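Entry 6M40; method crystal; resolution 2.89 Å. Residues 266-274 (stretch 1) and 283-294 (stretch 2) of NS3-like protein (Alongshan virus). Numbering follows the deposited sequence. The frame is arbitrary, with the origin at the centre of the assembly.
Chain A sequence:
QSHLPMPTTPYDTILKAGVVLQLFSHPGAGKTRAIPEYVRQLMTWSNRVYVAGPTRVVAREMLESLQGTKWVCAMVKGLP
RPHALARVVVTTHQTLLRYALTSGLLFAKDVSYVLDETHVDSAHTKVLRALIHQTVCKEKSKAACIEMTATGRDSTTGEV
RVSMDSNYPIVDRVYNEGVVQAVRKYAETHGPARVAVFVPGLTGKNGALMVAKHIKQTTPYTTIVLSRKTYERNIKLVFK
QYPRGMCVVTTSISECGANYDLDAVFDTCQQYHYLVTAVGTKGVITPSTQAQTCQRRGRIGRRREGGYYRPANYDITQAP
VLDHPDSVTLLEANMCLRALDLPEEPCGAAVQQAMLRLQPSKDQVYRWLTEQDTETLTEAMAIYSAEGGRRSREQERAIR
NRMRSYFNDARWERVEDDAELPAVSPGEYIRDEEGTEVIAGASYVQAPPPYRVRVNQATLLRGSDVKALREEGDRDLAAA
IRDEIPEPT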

# COMPACT_ATOMS: atom_id res chain seq x y z
N PHE A 266 5.26 9.08 -16.15
CA PHE A 266 5.76 10.39 -15.74
C PHE A 266 5.52 10.58 -14.25
O PHE A 266 4.38 10.51 -13.78
CB PHE A 266 5.08 11.51 -16.54
CG PHE A 266 5.49 11.54 -17.97
CD1 PHE A 266 4.88 10.72 -18.90
CD2 PHE A 266 6.51 12.38 -18.39
CE1 PHE A 266 5.26 10.74 -20.23
CE2 PHE A 266 6.90 12.40 -19.72
CZ PHE A 266 6.27 11.58 -20.63
N ASP A 267 6.60 10.80 -13.50
CA ASP A 267 6.56 10.83 -12.04
C ASP A 267 6.71 12.26 -11.55
O ASP A 267 7.75 12.89 -11.76
CB ASP A 267 7.65 9.94 -11.45
CG ASP A 267 7.28 9.39 -10.07
OD1 ASP A 267 6.46 10.00 -9.35
OD2 ASP A 267 7.83 8.32 -9.70
N THR A 268 5.66 12.77 -10.92
CA THR A 268 5.80 13.98 -10.11
C THR A 268 6.87 13.79 -9.05
O THR A 268 7.60 14.73 -8.72
CB THR A 268 4.48 14.31 -9.42
OG1 THR A 268 3.39 14.15 -10.33
CG2 THR A 268 4.49 15.73 -8.89
N CYS A 269 6.97 12.58 -8.51
CA CYS A 269 7.83 12.28 -7.37
C CYS A 269 7.36 13.04 -6.13
O CYS A 269 8.15 13.62 -5.37
CB CYS A 269 9.30 12.56 -7.70
SG CYS A 269 10.00 11.29 -8.76
N GLN A 270 6.04 13.01 -5.90
CA GLN A 270 5.40 13.75 -4.82
C GLN A 270 4.12 13.02 -4.41
O GLN A 270 3.41 12.46 -5.26
CB GLN A 270 5.08 15.19 -5.24
CG GLN A 270 6.29 16.04 -5.60
CD GLN A 270 5.96 17.52 -5.75
OE1 GLN A 270 4.85 17.89 -6.13
NE2 GLN A 270 6.93 18.37 -5.44
N GLN A 271 3.80 13.06 -3.11
CA GLN A 271 2.62 12.39 -2.59
C GLN A 271 1.91 13.27 -1.57
O GLN A 271 2.48 14.20 -1.01
CB GLN A 271 2.99 11.05 -1.94
CG GLN A 271 1.80 10.16 -1.62
CD GLN A 271 2.22 8.74 -1.33
OE1 GLN A 271 3.33 8.33 -1.69
NE2 GLN A 271 1.35 7.98 -0.68
N TYR A 272 0.64 12.94 -1.33
CA TYR A 272 -0.21 13.66 -0.38
C TYR A 272 -0.35 12.80 0.88
O TYR A 272 -1.36 12.13 1.09
CB TYR A 272 -1.58 14.00 -1.01
CG TYR A 272 -2.50 14.81 -0.12
CD1 TYR A 272 -2.21 16.13 0.20
CD2 TYR A 272 -3.68 14.25 0.38
CE1 TYR A 272 -3.05 16.87 1.01
CE2 TYR A 272 -4.53 14.99 1.18
CZ TYR A 272 -4.21 16.29 1.50
OH TYR A 272 -5.05 17.03 2.30
N HIS A 273 0.68 12.83 1.72
CA HIS A 273 0.58 12.23 3.03
C HIS A 273 -0.30 13.08 3.94
O HIS A 273 -0.52 14.28 3.71
CB HIS A 273 1.95 12.13 3.72
CG HIS A 273 2.92 11.23 3.03
ND1 HIS A 273 3.84 11.68 2.11
CD2 HIS A 273 3.15 9.90 3.17
CE1 HIS A 273 4.59 10.67 1.69
NE2 HIS A 273 4.18 9.58 2.32
N TYR A 274 -0.80 12.45 4.99
CA TYR A 274 -1.15 13.13 6.23
C TYR A 274 -0.01 12.88 7.22
O TYR A 274 0.55 11.78 7.27
CB TYR A 274 -2.48 12.65 6.79
CG TYR A 274 -3.69 13.29 6.12
CD1 TYR A 274 -4.07 14.59 6.45
CD2 TYR A 274 -4.45 12.61 5.16
CE1 TYR A 274 -5.17 15.19 5.85
CE2 TYR A 274 -5.54 13.20 4.56
CZ TYR A 274 -5.90 14.49 4.91
OH TYR A 274 -6.99 15.10 4.32
N GLY A 283 -2.60 17.63 6.28
CA GLY A 283 -2.29 17.14 4.95
C GLY A 283 -1.23 17.95 4.23
O GLY A 283 -1.40 19.16 4.03
N VAL A 284 -0.14 17.30 3.81
CA VAL A 284 0.97 17.99 3.17
C VAL A 284 1.45 17.19 1.97
O VAL A 284 1.29 15.97 1.91
CB VAL A 284 2.15 18.22 4.14
CG1 VAL A 284 2.71 19.63 3.97
CG2 VAL A 284 1.73 17.97 5.57
N ILE A 285 2.06 17.90 1.01
CA ILE A 285 2.72 17.28 -0.13
C ILE A 285 4.19 17.07 0.22
O ILE A 285 4.85 17.97 0.76
CB ILE A 285 2.57 18.14 -1.39
CG1 ILE A 285 1.12 18.12 -1.88
CG2 ILE A 285 3.49 17.66 -2.50
CD1 ILE A 285 0.82 19.10 -3.00
N THR A 286 4.70 15.88 -0.10
CA THR A 286 6.02 15.41 0.30
C THR A 286 6.73 14.80 -0.89
O THR A 286 6.08 14.27 -1.80
CB THR A 286 5.90 14.34 1.41
OG1 THR A 286 5.22 14.90 2.54
CG2 THR A 286 7.27 13.82 1.85
N PRO A 287 8.06 14.86 -0.92
CA PRO A 287 8.81 13.98 -1.83
C PRO A 287 8.50 12.53 -1.50
O PRO A 287 8.80 12.04 -0.40
CB PRO A 287 10.27 14.34 -1.54
CG PRO A 287 10.26 14.88 -0.15
CD PRO A 287 8.97 15.64 -0.05
N SER A 288 7.90 11.83 -2.45
CA SER A 288 7.57 10.42 -2.26
C SER A 288 8.78 9.65 -1.76
O SER A 288 9.93 10.07 -1.95
CB SER A 288 7.04 9.81 -3.55
OG SER A 288 7.80 10.23 -4.67
N THR A 289 8.53 8.53 -1.10
CA THR A 289 9.60 7.71 -0.56
C THR A 289 10.26 6.91 -1.67
O THR A 289 9.70 6.73 -2.75
CB THR A 289 9.05 6.78 0.51
OG1 THR A 289 8.09 5.89 -0.08
CG2 THR A 289 8.38 7.59 1.62
N GLN A 290 11.47 6.44 -1.39
CA GLN A 290 12.17 5.58 -2.33
C GLN A 290 11.29 4.41 -2.75
O GLN A 290 11.22 4.05 -3.93
CB GLN A 290 13.47 5.08 -1.71
CG GLN A 290 14.33 6.21 -1.16
CD GLN A 290 15.74 5.77 -0.82
OE1 GLN A 290 16.22 4.76 -1.32
NE2 GLN A 290 16.41 6.54 0.02
N ALA A 291 10.59 3.81 -1.78
CA ALA A 291 9.76 2.65 -2.09
C ALA A 291 8.55 3.05 -2.94
O ALA A 291 8.08 2.25 -3.76
CB ALA A 291 9.31 1.98 -0.80
N GLN A 292 8.04 4.26 -2.75
CA GLN A 292 6.92 4.74 -3.56
C GLN A 292 7.31 4.86 -5.03
O GLN A 292 6.65 4.30 -5.91
CB GLN A 292 6.45 6.09 -3.02
CG GLN A 292 5.26 6.69 -3.74
CD GLN A 292 3.97 6.00 -3.40
OE1 GLN A 292 3.23 5.59 -4.29
NE2 GLN A 292 3.70 5.86 -2.11
N THR A 293 8.39 5.59 -5.31
CA THR A 293 8.84 5.76 -6.69
C THR A 293 9.30 4.45 -7.30
O THR A 293 9.13 4.23 -8.50
CB THR A 293 9.98 6.78 -6.75
OG1 THR A 293 11.04 6.36 -5.90
CG2 THR A 293 9.50 8.16 -6.33
N CYS A 294 9.89 3.57 -6.48
CA CYS A 294 10.28 2.27 -6.99
C CYS A 294 9.09 1.49 -7.53
O CYS A 294 9.23 0.71 -8.47
CB CYS A 294 10.97 1.47 -5.88
SG CYS A 294 11.36 -0.20 -6.38

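Strands 270-274 and 283-287 run antiparallel, their axes inclined at 145° and approaching to 4.5 Å, and backbone bonding holds them together while side chains fill in around it. Phe 266 lies beyond reach of the partner. Asp 267, next in the same strand, turns its CB toward stretch 2. Its OD1 accepts from Cys 269 N (2.8 Å), a short acidic side chain fixing the turn that follows, while OD2 rests 3.8 Å from Thr 293 CG2 on the helix. Thr 268 makes no contact, but Cys 269 packs its compact SG 4.0 Å from the same methyl, Thr 293 CG2. Cys 269 O also receives a weak hydrogen bond from Ser 288 N (3.4 Å).

Gln 270 points away overall, yet Gln 270 CA sits 3.1 Å from Thr 286 O in a CA-H...O contact. The firmest pairing follows: Gln 271 N donates to Thr 286 O and Thr 286 N returns a bond to Gln 271 O, both 2.9 Å, a reciprocal pair typical of antiparallel sheets. The long, extended Gln 271 side chain reaches the helix, where OE1 lies 2.5 Å from Gln 292 NE2; this is very close, but the angle is too poor for a hydrogen bond.

Tyr 272 lies on the other face, with Ile 285 CG1 at its ring edge, 4.4 Å from Tyr 272 CD1, an apolar meeting of aromatic and aliphatic carbon. His 273 returns to the Gln 271 face; His 273 ND1 lies 3.4 Å from Thr 286 CB, at the ring edge, near its plane. His 273 O accepts from Val 284 N at 3.0 Å.

Tyr 274 ends the run, CD1 lying 3.4 Å from Gly 283 N. Glycine suits this place: an ideal CB there would fall 2.3 Å from Tyr 272 OH, a clash, and 3.1 Å from Tyr 274 CE1.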